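Local coordinates for putative iron-regulated protein A (Parabacteroides distasonis ATCC 8503, PDB 4ECG) that binds calcium ions and is probably an imelysin-like, iron-regulated protein, with a metalloendopeptidase activity that is only putative, at residues Ser91-Phe96 / Asn237-Ile242. Residues are numbered along the deposited sequence; the frame is centred on the assembly and turned at random.
Sequences SEAFLF and NGMAGI. With CA (calcium ion), chain F.
In this imelysin-like protein, the loop carrying the calcium ligand Glu92 is fastened to the residues leading into helix 239-259 and its first turn, where Ala93 lies against Met239 and Leu95 against Asn237. Two N-H groups converge on the carbonyl of Asn237: Leu95 N donates to Asn237 O at 3.0 Å, with a C=O...N angle of 166°, while the bond from Phe96 N is weak. A water links the backbones, donating to Glu92 O at 2.6 Å and to the carbonyl O of the N-cap residue Gly238. Asn237 CG stands between its backbone N and carbonyl carbon (chi1 58°), and the amide it carries crosses the Phe96 side chain, OD1 3.2 Å from Phe96 CB; ring and amide planes are 54° apart. Asn234 donates to this OD1, so an alanine in place of Asn237 would probably leave that donor without its mate and open a gap beside Phe96 CB. On the metal side, Ile242 crosses Glu92 at about a right angle, its CD1 3.7 Å from Glu92 CB, while Glu92 OE2 binds calcium at 2.8 Å, with Asp109 the other protein ligand. Helix 284-300 packs against Glu92, Met239 and Ile242, and Phe96 reaches helices 208-214 and 225-233.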
loop_
_atom_site.group_PDB
_atom_site.type_symbol
_atom_site.label_atom_id
_atom_site.label_comp_id
_atom_site.label_asym_id
_atom_site.label_seq_id
_atom_site.Cartn_x
_atom_site.Cartn_y
_atom_site.Cartn_z
ATOM N N SER A 91 -0.530 2.779 3.795
ATOM C CA SER A 91 -1.104 3.983 3.202
ATOM C C SER A 91 -1.956 3.694 2.000
ATOM O O SER A 91 -2.464 4.623 1.370
ATOM C CB SER A 91 0.002 4.968 2.822
ATOM O OG SER A 91 0.562 4.642 1.577
ATOM N N GLU A 92 -2.159 2.419 1.697
ATOM C CA GLU A 92 -2.892 2.048 0.496
ATOM C C GLU A 92 -4.402 2.215 0.615
ATOM O O GLU A 92 -5.104 2.084 -0.412
ATOM C CB GLU A 92 -2.508 0.656 -0.015
ATOM C CG GLU A 92 -1.104 0.645 -0.651
ATOM C CD GLU A 92 -0.809 -0.534 -1.589
ATOM O OE1 GLU A 92 -1.737 -1.043 -2.262
ATOM O OE2 GLU A 92 0.393 -0.914 -1.674
ATOM N N ALA A 93 -4.906 2.535 1.816
ATOM C CA ALA A 93 -6.347 2.857 1.958
ATOM C C ALA A 93 -6.615 4.291 1.509
ATOM O O ALA A 93 -7.774 4.686 1.387
ATOM C CB ALA A 93 -6.847 2.645 3.392
ATOM N N PHE A 94 -5.539 5.053 1.259
ATOM C CA PHE A 94 -5.657 6.402 0.766
ATOM C C PHE A 94 -4.656 6.760 -0.361
ATOM O O PHE A 94 -3.795 7.640 -0.236
ATOM C CB PHE A 94 -5.601 7.405 1.924
ATOM C CG PHE A 94 -4.538 7.141 2.941
ATOM C CD1 PHE A 94 -4.768 6.288 3.989
ATOM C CD2 PHE A 94 -3.328 7.793 2.882
ATOM C CE1 PHE A 94 -3.796 6.097 4.983
ATOM C CE2 PHE A 94 -2.375 7.596 3.836
ATOM C CZ PHE A 94 -2.603 6.750 4.900
ATOM N N LEU A 95 -4.820 6.071 -1.485
ATOM C CA LEU A 95 -4.010 6.312 -2.672
ATOM C C LEU A 95 -4.599 7.463 -3.471
ATOM O O LEU A 95 -3.990 7.916 -4.459
ATOM C CB LEU A 95 -3.953 5.070 -3.556
ATOM C CG LEU A 95 -3.008 3.996 -3.053
ATOM C CD1 LEU A 95 -3.369 2.715 -3.792
ATOM C CD2 LEU A 95 -1.552 4.457 -3.264
ATOM N N PHE A 96 -5.772 7.938 -3.067
ATOM C CA PHE A 96 -6.315 9.159 -3.682
ATOM C C PHE A 96 -5.422 10.328 -3.385
ATOM O O PHE A 96 -4.619 10.263 -2.479
ATOM C CB PHE A 96 -7.745 9.462 -3.263
ATOM C CG PHE A 96 -7.980 9.438 -1.804
ATOM C CD1 PHE A 96 -7.739 10.545 -1.036
ATOM C CD2 PHE A 96 -8.487 8.292 -1.184
ATOM C CE1 PHE A 96 -8.025 10.544 0.332
ATOM C CE2 PHE A 96 -8.741 8.262 0.186
ATOM C CZ PHE A 96 -8.524 9.398 0.946
ATOM N N ASN A 237 -9.583 4.000 -5.191
ATOM C CA ASN A 237 -8.313 4.237 -4.503
ATOM C C ASN A 237 -8.433 4.593 -2.997
ATOM O O ASN A 237 -7.464 5.071 -2.361
ATOM C CB ASN A 237 -7.602 5.336 -5.267
ATOM C CG ASN A 237 -8.422 6.601 -5.356
ATOM O OD1 ASN A 237 -9.245 6.884 -4.482
ATOM N ND2 ASN A 237 -8.220 7.350 -6.419
ATOM N N GLY A 238 -9.594 4.292 -2.408
ATOM C CA GLY A 238 -9.795 4.433 -0.974
ATOM C C GLY A 238 -9.929 3.123 -0.217
ATOM O O GLY A 238 -9.407 2.096 -0.635
HETATM N N MSE A 239 -10.650 3.154 0.901
HETATM C CA MSE A 239 -10.694 1.984 1.782
HETATM C C MSE A 239 -11.230 0.724 1.068
HETATM O O MSE A 239 -10.585 -0.314 1.123
HETATM C CB MSE A 239 -11.462 2.294 3.068
HETATM C CG MSE A 239 -10.714 3.314 3.956
HETATM SE SE MSE A 239 -11.924 4.359 5.061
HETATM C CE MSE A 239 -11.981 3.089 6.503
ATOM N N ALA A 240 -12.346 0.840 0.343
ATOM C CA ALA A 240 -12.915 -0.328 -0.341
ATOM C C ALA A 240 -12.047 -0.775 -1.505
ATOM O O ALA A 240 -12.043 -1.931 -1.874
ATOM C CB ALA A 240 -14.351 -0.078 -0.777
ATOM N N GLY A 241 -11.258 0.124 -2.059
ATOM C CA GLY A 241 -10.356 -0.256 -3.157
ATOM C C GLY A 241 -9.351 -1.263 -2.677
ATOM O O GLY A 241 -9.115 -2.304 -3.345
ATOM N N ILE A 242 -8.734 -0.951 -1.529
ATOM C CA ILE A 242 -7.642 -1.803 -1.016
ATOM C C ILE A 242 -8.144 -3.138 -0.434
ATOM O O ILE A 242 -7.523 -4.191 -0.727
ATOM C CB ILE A 242 -6.700 -1.065 -0.056
ATOM C CG1 ILE A 242 -5.430 -1.905 0.167
ATOM C CG2 ILE A 242 -7.370 -0.766 1.273
ATOM C CD1 ILE A 242 -4.599 -2.205 -1.080
HETATM CA CA CA F . 1.766 -2.469 -3.477
HETATM O O HOH W 1 -7.091 1.991 -2.160
#